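Long-range contacts in Glyoxalase/bleomycin resistance protein/dioxygenase (PDB 4MYM), which is of unproven function but is probably a metal-dependent enzyme or a drug-binding resistance protein of the glyoxalase/bleomycin resistance/dioxygenase superfamily: residues I31-L41 / V71-I81; S44-Y54 / F141-Y151. One frame throughout, in Å; residues are numbered along the deposited sequence.

Contact 1: residues I31-L41 / V71-I81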
loop_
_atom_site.group_PDB
_atom_site.type_symbol
_atom_site.label_atom_id
_atom_site.label_comp_id
_atom_site.label_asym_id
_atom_site.label_seq_id
_atom_site.Cartn_x
_atom_site.Cartn_y
_atom_site.Cartn_z
ATOM N N ILE A 31 5.539 6.006 4.916
ATOM C CA ILE A 31 5.254 5.478 3.601
ATOM C C ILE A 31 4.772 6.605 2.717
ATOM O O ILE A 31 3.841 7.327 3.080
ATOM C CB ILE A 31 4.171 4.389 3.681
ATOM C CG1 ILE A 31 4.720 3.173 4.432
ATOM C CG2 ILE A 31 3.700 4.008 2.287
ATOM C CD1 ILE A 31 3.651 2.235 4.944
ATOM N N THR A 32 5.389 6.766 1.559
ATOM C CA THR A 32 5.025 7.858 0.662
ATOM C C THR A 32 4.393 7.392 -0.641
ATOM O O THR A 32 3.634 8.137 -1.273
ATOM C CB THR A 32 6.242 8.741 0.341
ATOM O OG1 THR A 32 7.346 7.909 -0.062
ATOM C CG2 THR A 32 6.623 9.564 1.552
ATOM N N ASP A 33 4.711 6.162 -1.045
ATOM C CA ASP A 33 4.255 5.627 -2.315
ATOM C C ASP A 33 3.860 4.158 -2.125
ATOM O O ASP A 33 4.556 3.390 -1.444
ATOM C CB ASP A 33 5.364 5.691 -3.385
ATOM C CG ASP A 33 5.990 7.082 -3.561
ATOM O OD1 ASP A 33 6.690 7.590 -2.645
ATOM O OD2 ASP A 33 5.831 7.638 -4.678
ATOM N N LEU A 34 2.744 3.771 -2.725
ATOM C CA LEU A 34 2.330 2.365 -2.770
ATOM C C LEU A 34 2.454 1.925 -4.208
ATOM O O LEU A 34 1.778 2.472 -5.082
ATOM C CB LEU A 34 0.892 2.202 -2.278
ATOM C CG LEU A 34 0.264 0.834 -2.569
ATOM C CD1 LEU A 34 1.003 -0.258 -1.817
ATOM C CD2 LEU A 34 -1.213 0.847 -2.205
ATOM N N CYS A 35 3.334 0.953 -4.462
ATOM C CA CYS A 35 3.646 0.542 -5.813
ATOM C C CYS A 35 3.234 -0.916 -6.055
ATOM O O CYS A 35 3.814 -1.869 -5.504
ATOM C CB CYS A 35 5.126 0.739 -6.102
ATOM S SG CYS A 35 5.547 0.429 -7.816
ATOM N N LEU A 36 2.200 -1.065 -6.868
ATOM C CA LEU A 36 1.682 -2.371 -7.209
ATOM C C LEU A 36 2.559 -3.011 -8.278
ATOM O O LEU A 36 3.075 -2.329 -9.178
ATOM C CB LEU A 36 0.240 -2.255 -7.705
ATOM C CG LEU A 36 -0.750 -1.523 -6.788
ATOM C CD1 LEU A 36 -2.149 -1.555 -7.377
ATOM C CD2 LEU A 36 -0.773 -2.106 -5.396
ATOM N N VAL A 37 2.702 -4.324 -8.180
ATOM C CA VAL A 37 3.461 -5.097 -9.147
ATOM C C VAL A 37 2.495 -5.508 -10.253
ATOM O O VAL A 37 1.486 -6.175 -9.997
ATOM C CB VAL A 37 4.119 -6.310 -8.473
ATOM C CG1 VAL A 37 4.776 -7.226 -9.498
ATOM C CG2 VAL A 37 5.136 -5.831 -7.445
ATOM N N THR A 38 2.787 -5.076 -11.474
ATOM C CA THR A 38 1.933 -5.381 -12.612
ATOM C C THR A 38 2.631 -6.339 -13.594
ATOM O O THR A 38 3.866 -6.517 -13.546
ATOM C CB THR A 38 1.462 -4.088 -13.332
ATOM O OG1 THR A 38 0.438 -4.405 -14.289
ATOM C CG2 THR A 38 2.610 -3.388 -14.035
ATOM N N HIS A 39 1.818 -6.980 -14.436
ATOM C CA HIS A 39 2.296 -7.803 -15.552
ATOM C C HIS A 39 1.782 -7.288 -16.896
ATOM O O HIS A 39 2.042 -7.882 -17.942
ATOM C CB HIS A 39 1.873 -9.257 -15.344
ATOM C CG HIS A 39 2.310 -9.806 -14.030
ATOM N ND1 HIS A 39 3.612 -10.178 -13.776
ATOM C CD2 HIS A 39 1.633 -9.998 -12.875
ATOM C CE1 HIS A 39 3.710 -10.601 -12.530
ATOM N NE2 HIS A 39 2.527 -10.486 -11.957
ATOM N N ASP A 40 1.061 -6.175 -16.860
ATOM C CA ASP A 40 0.532 -5.545 -18.060
ATOM C C ASP A 40 0.257 -4.112 -17.679
ATOM O O ASP A 40 -0.851 -3.763 -17.260
ATOM C CB ASP A 40 -0.734 -6.259 -18.543
ATOM C CG ASP A 40 -1.276 -5.693 -19.866
ATOM O OD1 ASP A 40 -0.948 -4.542 -20.266
ATOM O OD2 ASP A 40 -2.061 -6.417 -20.500
ATOM N N LEU A 41 1.295 -3.289 -17.800
ATOM C CA LEU A 41 1.245 -1.913 -17.324
ATOM C C LEU A 41 0.091 -1.139 -17.969
ATOM O O LEU A 41 -0.666 -0.470 -17.275
ATOM C CB LEU A 41 2.581 -1.208 -17.579
ATOM C CG LEU A 41 2.637 0.283 -17.248
ATOM C CD1 LEU A 41 2.499 0.503 -15.746
ATOM C CD2 LEU A 41 3.931 0.894 -17.768
ATOM N N VAL A 71 -0.979 9.341 -0.262
ATOM C CA VAL A 71 -0.049 8.333 -0.766
ATOM C C VAL A 71 -0.079 8.301 -2.304
ATOM O O VAL A 71 -1.135 8.443 -2.927
ATOM C CB VAL A 71 -0.335 6.941 -0.148
ATOM C CG1 VAL A 71 -1.622 6.359 -0.706
ATOM C CG2 VAL A 71 0.826 5.987 -0.400
ATOM N N ILE A 72 1.092 8.166 -2.912
ATOM C CA ILE A 72 1.213 8.128 -4.355
ATOM C C ILE A 72 1.005 6.677 -4.789
ATOM O O ILE A 72 1.684 5.780 -4.295
ATOM C CB ILE A 72 2.595 8.608 -4.828
ATOM C CG1 ILE A 72 2.827 10.074 -4.416
ATOM C CG2 ILE A 72 2.763 8.402 -6.334
ATOM C CD1 ILE A 72 1.802 11.055 -4.950
ATOM N N LEU A 73 0.042 6.450 -5.680
ATOM C CA LEU A 73 -0.173 5.115 -6.232
ATOM C C LEU A 73 0.687 4.965 -7.466
ATOM O O LEU A 73 0.684 5.838 -8.346
ATOM C CB LEU A 73 -1.642 4.901 -6.578
ATOM C CG LEU A 73 -2.034 3.545 -7.171
ATOM C CD1 LEU A 73 -1.806 2.397 -6.198
ATOM C CD2 LEU A 73 -3.498 3.617 -7.567
ATOM N N ALA A 74 1.415 3.852 -7.530
ATOM C CA ALA A 74 2.347 3.580 -8.614
ATOM C C ALA A 74 2.210 2.143 -9.133
ATOM O O ALA A 74 1.658 1.265 -8.458
ATOM C CB ALA A 74 3.775 3.842 -8.146
ATOM N N LEU A 75 2.687 1.929 -10.355
ATOM C CA LEU A 75 2.683 0.612 -10.978
ATOM C C LEU A 75 4.042 0.351 -11.593
ATOM O O LEU A 75 4.576 1.199 -12.291
ATOM C CB LEU A 75 1.627 0.548 -12.080
ATOM C CG LEU A 75 0.239 1.120 -11.762
ATOM C CD1 LEU A 75 -0.553 1.319 -13.055
ATOM C CD2 LEU A 75 -0.501 0.213 -10.799
ATOM N N TRP A 76 4.561 -0.847 -11.396
ATOM C CA TRP A 76 5.893 -1.187 -11.882
ATOM C C TRP A 76 5.880 -2.630 -12.380
ATOM O O TRP A 76 5.501 -3.546 -11.650
ATOM C CB TRP A 76 6.904 -1.016 -10.748
ATOM C CG TRP A 76 8.348 -0.871 -11.167
ATOM C CD1 TRP A 76 8.872 -0.927 -12.430
ATOM C CD2 TRP A 76 9.447 -0.661 -10.288
ATOM N NE1 TRP A 76 10.248 -0.756 -12.383
ATOM C CE2 TRP A 76 10.619 -0.598 -11.077
ATOM C CE3 TRP A 76 9.557 -0.510 -8.907
ATOM C CZ2 TRP A 76 11.878 -0.387 -10.523
ATOM C CZ3 TRP A 76 10.819 -0.308 -8.360
ATOM C CH2 TRP A 76 11.957 -0.246 -9.174
ATOM N N ASP A 77 6.280 -2.814 -13.633
ATOM C CA ASP A 77 6.303 -4.129 -14.252
ATOM C C ASP A 77 7.227 -5.081 -13.509
ATOM O O ASP A 77 8.372 -4.716 -13.205
ATOM C CB ASP A 77 6.788 -4.016 -15.697
ATOM C CG ASP A 77 6.820 -5.362 -16.387
ATOM O OD1 ASP A 77 5.734 -5.845 -16.772
ATOM O OD2 ASP A 77 7.919 -5.939 -16.502
ATOM N N ALA A 78 6.736 -6.298 -13.245
ATOM C CA ALA A 78 7.475 -7.312 -12.486
ATOM C C ALA A 78 8.818 -7.695 -13.127
ATOM O O ALA A 78 9.817 -7.866 -12.426
ATOM C CB ALA A 78 6.621 -8.568 -12.304
ATOM N N GLN A 79 8.824 -7.867 -14.444
ATOM C CA GLN A 79 10.057 -8.240 -15.155
ATOM C C GLN A 79 11.127 -7.153 -15.006
ATOM O O GLN A 79 12.287 -7.458 -14.697
ATOM C CB GLN A 79 9.771 -8.512 -16.635
ATOM C CG GLN A 79 10.945 -9.109 -17.402
ATOM C CD GLN A 79 10.553 -9.652 -18.779
ATOM O OE1 GLN A 79 9.416 -10.085 -19.002
ATOM N NE2 GLN A 79 11.505 -9.644 -19.704
ATOM N N LEU A 80 10.728 -5.897 -15.197
ATOM C CA LEU A 80 11.647 -4.763 -14.997
ATOM C C LEU A 80 12.215 -4.646 -13.585
ATOM O O LEU A 80 13.407 -4.340 -13.415
ATOM C CB LEU A 80 11.004 -3.429 -15.401
ATOM C CG LEU A 80 11.398 -2.862 -16.772
ATOM C CD1 LEU A 80 10.928 -1.432 -16.867
ATOM C CD2 LEU A 80 12.899 -2.903 -17.035
ATOM N N ILE A 81 11.377 -4.879 -12.575
ATOM C CA ILE A 81 11.846 -4.912 -11.188
ATOM C C ILE A 81 12.951 -5.959 -11.038
ATOM O O ILE A 81 14.018 -5.669 -10.492
ATOM C CB ILE A 81 10.714 -5.241 -10.197
ATOM C CG1 ILE A 81 9.684 -4.095 -10.162
ATOM C CG2 ILE A 81 11.267 -5.478 -8.789
ATOM C CD1 ILE A 81 8.388 -4.477 -9.474
HETATM O O HOH W 1 3.878 -4.496 -18.231
#
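C35 turns SG away from its backbone N (chi1 -173°), and this carries the sulfur across the strand pair to W76, where it lies 3.5 Å from W76 CB, at the edge of the indole and near its plane. V37 has CG1 in the matching position, and the methyl packs 3.6 Å from A78 CB. The backbones beneath are the first and last strands of a beta-alpha-beta-beta-beta module, the building unit of the vicinal oxygen chelate fold, running parallel with D33 beside I72 and T38 beside D77. Seven backbone hydrogen bonds join them, all made by T32, L34, L36 and T38 on one side and I72, A74, W76 and A78 on the other. They are not equally directed: W76 N meets L36 O almost head-on, whereas T38 N approaches W76 O from 47° out of the carbonyl plane. On the face bearing the leucines, L36 lies obliquely against two neighbours, with its CB 4.0 Å from L75 CD2 and its CG 4.1 Å from L73 CD1; helix 41-51 packs here through Y48. C35 and W76 both touch M100 of the second subunit, and W134 of that subunit meets the indole edge-to-face; an antiparallel strand of that subunit also continues the sheet beyond D33, C35 and L36. Beyond the strands, D77 N-caps helix 78-85, its OD2 accepting from L80 N, while a water donates to D77 OD1 at 2.7 Å and accepts from L41 N at 2.9 Å.

Contact 2: residues S44-Y54 / F141-Y151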
loop_
_atom_site.group_PDB
_atom_site.type_symbol
_atom_site.label_atom_id
_atom_site.label_comp_id
_atom_site.label_asym_id
_atom_site.label_seq_id
_atom_site.Cartn_x
_atom_site.Cartn_y
_atom_site.Cartn_z
ATOM N N SER A 44 -3.298 -2.027 -16.602
ATOM C CA SER A 44 -3.370 -1.479 -15.252
ATOM C C SER A 44 -3.604 0.024 -15.284
ATOM O O SER A 44 -4.498 0.508 -14.624
ATOM C CB SER A 44 -2.101 -1.810 -14.451
ATOM O OG SER A 44 -2.083 -3.176 -14.082
ATOM N N VAL A 45 -2.828 0.759 -16.073
ATOM C CA VAL A 45 -3.022 2.207 -16.181
ATOM C C VAL A 45 -4.479 2.519 -16.586
ATOM O O VAL A 45 -5.107 3.394 -16.009
ATOM C CB VAL A 45 -2.018 2.854 -17.176
ATOM C CG1 VAL A 45 -2.428 4.274 -17.555
ATOM C CG2 VAL A 45 -0.608 2.839 -16.599
ATOM N N GLU A 46 -5.008 1.780 -17.552
ATOM C CA GLU A 46 -6.395 1.958 -17.997
ATOM C C GLU A 46 -7.407 1.784 -16.847
ATOM O O GLU A 46 -8.338 2.585 -16.697
ATOM C CB GLU A 46 -6.690 0.976 -19.139
ATOM C CG GLU A 46 -8.112 1.004 -19.688
ATOM C CD GLU A 46 -8.470 2.305 -20.400
ATOM O OE1 GLU A 46 -7.566 3.138 -20.680
ATOM O OE2 GLU A 46 -9.679 2.492 -20.685
ATOM N N PHE A 47 -7.202 0.762 -16.022
ATOM C CA PHE A 47 -8.085 0.492 -14.878
ATOM C C PHE A 47 -8.103 1.644 -13.863
ATOM O O PHE A 47 -9.165 2.170 -13.527
ATOM C CB PHE A 47 -7.669 -0.828 -14.200
ATOM C CG PHE A 47 -8.501 -1.197 -12.996
ATOM C CD1 PHE A 47 -8.189 -0.710 -11.741
ATOM C CD2 PHE A 47 -9.597 -2.056 -13.120
ATOM C CE1 PHE A 47 -8.951 -1.041 -10.630
ATOM C CE2 PHE A 47 -10.362 -2.397 -12.014
ATOM C CZ PHE A 47 -10.035 -1.891 -10.762
ATOM N N TYR A 48 -6.929 2.067 -13.385
ATOM C CA TYR A 48 -6.901 3.052 -12.297
ATOM C C TYR A 48 -7.341 4.432 -12.735
ATOM O O TYR A 48 -7.952 5.157 -11.941
ATOM C CB TYR A 48 -5.529 3.103 -11.604
ATOM C CG TYR A 48 -5.170 1.747 -11.054
ATOM C CD1 TYR A 48 -5.748 1.267 -9.872
ATOM C CD2 TYR A 48 -4.309 0.910 -11.757
ATOM C CE1 TYR A 48 -5.443 -0.004 -9.394
ATOM C CE2 TYR A 48 -3.996 -0.350 -11.292
ATOM C CZ TYR A 48 -4.564 -0.803 -10.126
ATOM O OH TYR A 48 -4.226 -2.055 -9.706
ATOM N N THR A 49 -7.036 4.785 -13.985
ATOM C CA THR A 49 -7.451 6.065 -14.554
ATOM C C THR A 49 -8.954 6.098 -14.851
ATOM O O THR A 49 -9.673 6.937 -14.316
ATOM C CB THR A 49 -6.676 6.406 -15.841
ATOM O OG1 THR A 49 -6.788 5.329 -16.783
ATOM C CG2 THR A 49 -5.206 6.637 -15.526
ATOM N N THR A 50 -9.432 5.182 -15.685
ATOM C CA THR A 50 -10.833 5.259 -16.145
ATOM C C THR A 50 -11.847 4.781 -15.102
ATOM O O THR A 50 -12.939 5.343 -15.009
ATOM C CB THR A 50 -11.056 4.488 -17.454
ATOM O OG1 THR A 50 -10.984 3.089 -17.190
ATOM C CG2 THR A 50 -10.012 4.883 -18.498
ATOM N N LYS A 51 -11.498 3.767 -14.311
ATOM C CA LYS A 51 -12.440 3.218 -13.326
ATOM C C LYS A 51 -12.380 3.931 -11.993
ATOM O O LYS A 51 -13.421 4.179 -11.380
ATOM C CB LYS A 51 -12.208 1.731 -13.084
ATOM C CG LYS A 51 -12.129 0.876 -14.333
ATOM C CD LYS A 51 -13.447 0.810 -15.056
ATOM C CE LYS A 51 -13.414 -0.216 -16.184
ATOM N NZ LYS A 51 -13.064 -1.569 -15.690
ATOM N N LEU A 52 -11.170 4.241 -11.516
ATOM C CA LEU A 52 -11.024 4.855 -10.195
ATOM C C LEU A 52 -10.645 6.340 -10.186
ATOM O O LEU A 52 -10.571 6.927 -9.114
ATOM C CB LEU A 52 -10.015 4.065 -9.349
ATOM C CG LEU A 52 -10.324 2.590 -9.139
ATOM C CD1 LEU A 52 -9.299 1.974 -8.205
ATOM C CD2 LEU A 52 -11.743 2.430 -8.585
ATOM N N GLY A 53 -10.396 6.930 -11.354
ATOM C CA GLY A 53 -10.199 8.378 -11.477
ATOM C C GLY A 53 -8.828 8.914 -11.123
ATOM O O GLY A 53 -8.684 10.109 -10.831
ATOM N N TYR A 54 -7.813 8.048 -11.147
ATOM C CA TYR A 54 -6.447 8.495 -10.910
ATOM C C TYR A 54 -5.941 9.228 -12.141
ATOM O O TYR A 54 -6.411 8.984 -13.264
ATOM C CB TYR A 54 -5.534 7.307 -10.531
ATOM C CG TYR A 54 -5.683 6.868 -9.087
ATOM C CD1 TYR A 54 -6.599 5.882 -8.726
ATOM C CD2 TYR A 54 -4.911 7.437 -8.074
ATOM C CE1 TYR A 54 -6.749 5.488 -7.410
ATOM C CE2 TYR A 54 -5.055 7.038 -6.765
ATOM C CZ TYR A 54 -5.978 6.063 -6.437
ATOM O OH TYR A 54 -6.129 5.667 -5.126
ATOM N N PHE A 141 -13.429 -5.176 -3.974
ATOM C CA PHE A 141 -13.253 -5.462 -5.385
ATOM C C PHE A 141 -11.787 -5.731 -5.733
ATOM O O PHE A 141 -10.893 -5.106 -5.149
ATOM C CB PHE A 141 -13.838 -4.363 -6.302
ATOM C CG PHE A 141 -13.225 -2.990 -6.135
ATOM C CD1 PHE A 141 -12.225 -2.548 -6.997
ATOM C CD2 PHE A 141 -13.699 -2.115 -5.172
ATOM C CE1 PHE A 141 -11.692 -1.276 -6.879
ATOM C CE2 PHE A 141 -13.173 -0.836 -5.050
ATOM C CZ PHE A 141 -12.172 -0.417 -5.903
ATOM N N PRO A 142 -11.539 -6.676 -6.663
ATOM C CA PRO A 142 -10.190 -6.925 -7.156
ATOM C C PRO A 142 -9.702 -5.840 -8.114
ATOM O O PRO A 142 -10.490 -5.257 -8.864
ATOM C CB PRO A 142 -10.338 -8.244 -7.920
ATOM C CG PRO A 142 -11.725 -8.191 -8.463
ATOM C CD PRO A 142 -12.543 -7.450 -7.434
ATOM N N GLY A 143 -8.407 -5.554 -8.064
ATOM C CA GLY A 143 -7.758 -4.760 -9.104
ATOM C C GLY A 143 -6.880 -5.681 -9.946
ATOM O O GLY A 143 -6.776 -6.871 -9.657
ATOM N N PRO A 144 -6.250 -5.135 -10.992
ATOM C CA PRO A 144 -5.475 -5.930 -11.948
ATOM C C PRO A 144 -4.041 -6.314 -11.503
ATOM O O PRO A 144 -3.338 -6.996 -12.255
ATOM C CB PRO A 144 -5.428 -5.032 -13.190
ATOM C CG PRO A 144 -5.592 -3.631 -12.677
ATOM C CD PRO A 144 -6.412 -3.728 -11.418
ATOM N N CYS A 145 -3.609 -5.893 -10.317
ATOM C CA CYS A 145 -2.251 -6.185 -9.855
ATOM C C CYS A 145 -2.220 -7.105 -8.636
ATOM O O CYS A 145 -1.330 -6.990 -7.772
ATOM C CB CYS A 145 -1.520 -4.870 -9.556
ATOM S SG CYS A 145 -1.250 -3.855 -11.019
ATOM N N GLY A 146 -3.182 -8.028 -8.567
ATOM C CA GLY A 146 -3.272 -8.956 -7.451
ATOM C C GLY A 146 -3.866 -8.372 -6.190
ATOM O O GLY A 146 -4.141 -9.092 -5.245
ATOM N N GLU A 147 -4.039 -7.058 -6.143
ATOM C CA GLU A 147 -4.585 -6.439 -4.956
ATOM C C GLU A 147 -6.108 -6.525 -4.985
ATOM O O GLU A 147 -6.720 -6.715 -6.051
ATOM C CB GLU A 147 -4.155 -4.969 -4.853
ATOM C CG GLU A 147 -5.034 -3.960 -5.581
ATOM C CD GLU A 147 -4.851 -3.928 -7.091
ATOM O OE1 GLU A 147 -4.229 -4.843 -7.680
ATOM O OE2 GLU A 147 -5.337 -2.953 -7.701
ATOM N N PHE A 148 -6.698 -6.358 -3.812
ATOM C CA PHE A 148 -8.095 -5.947 -3.733
ATOM C C PHE A 148 -8.228 -4.650 -2.965
ATOM O O PHE A 148 -7.353 -4.284 -2.171
ATOM C CB PHE A 148 -9.012 -7.036 -3.158
ATOM C CG PHE A 148 -8.781 -7.398 -1.715
ATOM C CD1 PHE A 148 -7.630 -8.073 -1.304
ATOM C CD2 PHE A 148 -9.770 -7.161 -0.769
ATOM C CE1 PHE A 148 -7.461 -8.450 0.023
ATOM C CE2 PHE A 148 -9.600 -7.523 0.552
ATOM C CZ PHE A 148 -8.456 -8.183 0.950
ATOM N N TRP A 149 -9.341 -3.982 -3.226
ATOM C CA TRP A 149 -9.707 -2.707 -2.614
ATOM C C TRP A 149 -10.887 -2.881 -1.678
ATOM O O TRP A 149 -11.803 -3.678 -1.942
ATOM C CB TRP A 149 -10.085 -1.708 -3.701
ATOM C CG TRP A 149 -8.929 -1.269 -4.572
ATOM C CD1 TRP A 149 -8.264 -2.017 -5.504
ATOM C CD2 TRP A 149 -8.328 0.030 -4.603
ATOM N NE1 TRP A 149 -7.276 -1.267 -6.104
ATOM C CE2 TRP A 149 -7.292 -0.008 -5.567
ATOM C CE3 TRP A 149 -8.561 1.221 -3.904
ATOM C CZ2 TRP A 149 -6.487 1.110 -5.850
ATOM C CZ3 TRP A 149 -7.768 2.316 -4.176
ATOM C CH2 TRP A 149 -6.740 2.254 -5.142
ATOM N N GLU A 150 -10.842 -2.149 -0.572
ATOM C CA GLU A 150 -11.913 -2.082 0.383
ATOM C C GLU A 150 -12.304 -0.610 0.522
ATOM O O GLU A 150 -11.442 0.247 0.684
ATOM C CB GLU A 150 -11.466 -2.610 1.729
ATOM C CG GLU A 150 -12.530 -2.498 2.826
ATOM C CD GLU A 150 -11.978 -2.670 4.214
ATOM O OE1 GLU A 150 -11.053 -1.915 4.592
ATOM O OE2 GLU A 150 -12.480 -3.530 4.956
ATOM N N TYR A 151 -13.595 -0.322 0.391
ATOM C CA TYR A 151 -14.146 0.957 0.828
ATOM C C TYR A 151 -14.929 0.596 2.073
ATOM O O TYR A 151 -15.687 -0.383 2.074
ATOM C CB TYR A 151 -15.072 1.581 -0.220
ATOM C CG TYR A 151 -14.437 2.211 -1.436
ATOM C CD1 TYR A 151 -13.253 1.726 -1.991
ATOM C CD2 TYR A 151 -15.061 3.275 -2.084
ATOM C CE1 TYR A 151 -12.694 2.302 -3.115
ATOM C CE2 TYR A 151 -14.510 3.845 -3.216
ATOM C CZ TYR A 151 -13.321 3.358 -3.723
ATOM O OH TYR A 151 -12.787 3.919 -4.861
#
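Helix 41-51, whose final turn widens to a pi-type turn at F47-K51, lies against an antiparallel hairpin in which F141 and W149 form a hydrogen-bonded pair, the CA atoms of S44 and P144 coming within 5.9 Å. Y48 and E147 reach toward each other from opposite directions, and Y48 OH donates to E147 OE2 in a very short bond of 2.5 Å, with the phenol ring and carboxylate planes only 25° apart. E147 arrives there because CG sits between its backbone N and carbonyl carbon and the chain bends again at chi2, folding the carboxylate back over the turn. The group is gripped twice more: W149 NE1 donates to the anti lone pair of OE2 at 3.0 Å, and C145 N to the syn lone pair of OE1. These three bonds fix the rotation of a buried carboxylate, and R97 NH1 donates to the carbonyls of G143 and E147 in the same turn. Packing flanks the polar group. P144 lays CD over one face of F47, 3.6 Å from the ring centroid and 16° off its normal, a CH-pi contact. L52 splits its methyls: CD1 stands over the six-membered ring of W149, 3.9 Å from its centroid, and CD2 meets F141 CZ. At the edge of the indole, Y54 OH comes 3.5 Å from W149 CH2. Helix 41-51 thus seats on the hairpin of strands 136-142 and 147-154, packing against the other four-stranded sheet, as in the paired-sheet vicinal oxygen chelate fold.

After helix 15-24, the chain lays down strand 33-38 and then, after a short turn, helix 41-51, which supply the first segments of contacts 1 and 2. Return of the chain at strand 72-77 closes contact 1 and brings the first and last strands of this sheet side by side. Contact 2 closes much later, when the hairpin of strands 136-142 and 147-154 reaches the helix, so the two loops cross. The contacts also touch: T38 OG1 lies 2.8 Å from S44 OG, probably as a hydrogen bond, and L36 CD1 packs 3.2 Å from Y48 OH. Contact 1 joins two strands of one sheet, contact 2 ties helix 41-51 to the other, and both border the second subunit.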